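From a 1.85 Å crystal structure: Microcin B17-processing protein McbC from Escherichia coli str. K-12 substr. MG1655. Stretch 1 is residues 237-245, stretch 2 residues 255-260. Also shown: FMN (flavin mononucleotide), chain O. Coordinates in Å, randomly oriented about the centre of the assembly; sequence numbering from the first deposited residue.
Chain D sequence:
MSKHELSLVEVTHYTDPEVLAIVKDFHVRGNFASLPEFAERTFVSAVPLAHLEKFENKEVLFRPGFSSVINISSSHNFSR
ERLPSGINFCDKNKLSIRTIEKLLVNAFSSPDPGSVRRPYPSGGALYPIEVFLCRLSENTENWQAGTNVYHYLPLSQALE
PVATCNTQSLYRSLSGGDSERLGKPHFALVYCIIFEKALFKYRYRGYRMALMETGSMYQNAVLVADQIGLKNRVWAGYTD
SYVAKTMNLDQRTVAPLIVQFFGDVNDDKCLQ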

# COMPACT_ATOMS: atom_id res chain seq x y z
N GLY D 237 15.95 -17.53 -7.54
CA GLY D 237 16.96 -16.58 -8.02
C GLY D 237 16.83 -16.33 -9.52
O GLY D 237 17.72 -16.69 -10.28
N TYR D 238 15.71 -15.75 -9.93
CA TYR D 238 15.48 -15.41 -11.34
C TYR D 238 14.84 -14.03 -11.41
O TYR D 238 14.28 -13.52 -10.42
N THR D 239 14.88 -13.47 -12.61
CA THR D 239 14.29 -12.19 -12.91
C THR D 239 12.88 -12.44 -13.43
O THR D 239 12.71 -12.92 -14.54
N ASP D 240 11.89 -12.14 -12.60
CA ASP D 240 10.50 -12.52 -12.88
C ASP D 240 9.99 -12.01 -14.24
O ASP D 240 9.39 -12.75 -14.99
N SER D 241 10.24 -10.74 -14.54
CA SER D 241 9.69 -10.14 -15.73
C SER D 241 10.36 -10.70 -16.99
O SER D 241 9.73 -10.83 -18.04
N TYR D 242 11.63 -11.06 -16.85
CA TYR D 242 12.41 -11.60 -17.95
C TYR D 242 11.99 -13.05 -18.26
O TYR D 242 11.83 -13.42 -19.42
N VAL D 243 11.79 -13.85 -17.22
CA VAL D 243 11.20 -15.19 -17.38
C VAL D 243 9.82 -15.09 -18.06
O VAL D 243 9.57 -15.77 -19.08
N ALA D 244 8.96 -14.21 -17.56
CA ALA D 244 7.63 -14.02 -18.16
C ALA D 244 7.71 -13.67 -19.66
O ALA D 244 7.03 -14.28 -20.47
N LYS D 245 8.56 -12.70 -20.00
CA LYS D 245 8.71 -12.21 -21.37
C LYS D 245 9.20 -13.35 -22.29
O LYS D 245 8.67 -13.55 -23.41
N ALA D 255 1.92 -14.32 -13.56
CA ALA D 255 3.28 -14.05 -13.06
C ALA D 255 3.90 -15.37 -12.58
O ALA D 255 3.23 -16.17 -11.97
N PRO D 256 5.20 -15.61 -12.90
CA PRO D 256 5.91 -16.78 -12.37
C PRO D 256 6.21 -16.65 -10.87
O PRO D 256 6.79 -15.67 -10.44
N LEU D 257 5.77 -17.61 -10.07
CA LEU D 257 5.98 -17.59 -8.62
C LEU D 257 7.29 -18.26 -8.19
O LEU D 257 7.92 -17.82 -7.24
N ILE D 258 7.66 -19.34 -8.87
CA ILE D 258 8.79 -20.15 -8.48
C ILE D 258 9.18 -21.02 -9.67
O ILE D 258 8.34 -21.38 -10.51
N VAL D 259 10.47 -21.30 -9.75
CA VAL D 259 11.04 -22.16 -10.78
C VAL D 259 11.55 -23.42 -10.08
O VAL D 259 11.93 -23.38 -8.90
N GLN D 260 11.54 -24.54 -10.78
CA GLN D 260 12.04 -25.80 -10.23
C GLN D 260 12.83 -26.51 -11.30
O GLN D 260 12.29 -26.89 -12.34

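A helix often settles against a strand by presenting one face to the few strand residues that point its way, and the pairing of 237-245 with 255-260 in McbC is a compact example. At its apolar centre lies P256, whose CA-to-CB bond points toward the first stretch. Its CG sits 4.3 Å from CG1 of V243 (chi1 t), and its CD lies 4.1 Å from CB of A244. These two residues, consecutive in the helix, both point toward the strand, whereas S241 points away and Y242 reaches nothing across the gap.

Two residues before the helix begins, Y238 (chi1 p, chi2 87°) points toward the strand and reaches across to it. CE1 of Y238 is 4.1 Å from CG of P256, while V259, with chi1 t, places CG2 3.6 Å from Y238 CE2 and over one ring face, a CH-pi contact. Between P256 and V259, L257 and I258 point away; from there I258 CD1 comes within 3.8 Å of FMN C7M.

The polar edge is sparse. The Y238 hydroxyl OH donates a weak hydrogen bond to P256 O at 3.0 Å, so the otherwise apolar ring ends against strand backbone. D240 (chi1 m) also points inward, but its carboxylate is satisfied elsewhere in the structure.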

# COMPACT_ATOMS: atom_id res chain seq x y z
CB TYR D 238 14.61 -16.48 -12.04
CG TYR D 238 13.24 -16.61 -11.46
CD1 TYR D 238 12.20 -15.81 -11.91
CD2 TYR D 238 12.99 -17.48 -10.41
CE1 TYR D 238 10.94 -15.89 -11.35
CE2 TYR D 238 11.75 -17.58 -9.86
CZ TYR D 238 10.72 -16.78 -10.33
OH TYR D 238 9.47 -16.87 -9.76
CB THR D 239 15.13 -11.44 -13.96
OG1 THR D 239 16.46 -11.28 -13.45
CG2 THR D 239 14.50 -10.07 -14.26
CB ASP D 240 9.54 -12.08 -11.77
CG ASP D 240 10.01 -12.51 -10.36
OD1 ASP D 240 11.12 -12.09 -9.93
OD2 ASP D 240 9.25 -13.26 -9.70
CB SER D 241 9.84 -8.63 -15.68
OG SER D 241 11.20 -8.29 -15.62
CB TYR D 242 13.88 -11.52 -17.56
CG TYR D 242 14.91 -11.96 -18.56
CD1 TYR D 242 14.70 -11.89 -19.93
CD2 TYR D 242 16.17 -12.38 -18.11
CE1 TYR D 242 15.71 -12.25 -20.83
CE2 TYR D 242 17.15 -12.79 -18.98
CZ TYR D 242 16.92 -12.72 -20.33
OH TYR D 242 17.95 -13.09 -21.18
CB VAL D 243 11.10 -15.90 -16.02
CG1 VAL D 243 10.28 -17.19 -16.12
CG2 VAL D 243 12.51 -16.20 -15.51
CB ALA D 244 6.82 -12.99 -17.40
CB LYS D 245 9.71 -11.06 -21.39
CG LYS D 245 10.09 -10.47 -22.75
CD LYS D 245 9.04 -9.50 -23.25
CE LYS D 245 9.42 -8.93 -24.63
NZ LYS D 245 9.16 -7.46 -24.70
CB ALA D 255 3.26 -12.99 -11.93
CB PRO D 256 7.21 -16.79 -13.19
CG PRO D 256 7.45 -15.36 -13.53
CD PRO D 256 6.09 -14.76 -13.73
CB LEU D 257 4.80 -18.24 -7.88
CG LEU D 257 3.48 -17.51 -7.92
CD1 LEU D 257 2.40 -18.27 -7.18
CD2 LEU D 257 3.62 -16.11 -7.36
CB ILE D 258 8.47 -20.97 -7.20
CG1 ILE D 258 9.72 -21.44 -6.49
CG2 ILE D 258 7.54 -22.14 -7.48
CD1 ILE D 258 10.50 -20.33 -5.84
CB VAL D 259 12.17 -21.41 -11.53
CG1 VAL D 259 12.94 -22.34 -12.46
CG2 VAL D 259 11.59 -20.25 -12.33
CB GLN D 260 10.90 -26.68 -9.73
CG GLN D 260 11.35 -27.90 -8.92
CD GLN D 260 10.17 -28.65 -8.33
OE1 GLN D 260 9.03 -28.49 -8.77
NE2 GLN D 260 10.46 -29.52 -7.35
N1 FMN O . 18.45 -22.88 -3.66
C2 FMN O . 19.32 -22.11 -4.36
O2 FMN O . 20.48 -22.53 -4.49
N3 FMN O . 18.96 -20.93 -4.92
C4 FMN O . 17.70 -20.45 -4.82
O4 FMN O . 17.37 -19.36 -5.34
C4A FMN O . 16.69 -21.22 -4.05
N5 FMN O . 15.42 -20.80 -3.89
C5A FMN O . 14.52 -21.55 -3.19
C6 FMN O . 13.21 -21.09 -3.06
C7 FMN O . 12.26 -21.82 -2.35
C7M FMN O . 10.85 -21.29 -2.22
C8 FMN O . 12.64 -23.12 -1.74
C8M FMN O . 11.62 -23.91 -0.98
C9 FMN O . 13.94 -23.59 -1.87
C9A FMN O . 14.91 -22.86 -2.58
N10 FMN O . 16.25 -23.31 -2.73
C10 FMN O . 17.16 -22.51 -3.46
C1' FMN O . 16.73 -24.58 -2.17
C2' FMN O . 17.08 -24.40 -0.71
O2' FMN O . 18.28 -23.61 -0.61
C3' FMN O . 17.22 -25.77 -0.04
O3' FMN O . 15.94 -26.42 0.00
C4' FMN O . 17.78 -25.69 1.38
O4' FMN O . 19.10 -25.15 1.33
C5' FMN O . 17.86 -27.04 2.09
O5' FMN O . 18.66 -27.92 1.31
P FMN O . 18.08 -29.32 0.78
O1P FMN O . 16.91 -28.99 -0.11
O2P FMN O . 19.25 -29.90 0.01
O3P FMN O . 17.75 -30.02 2.06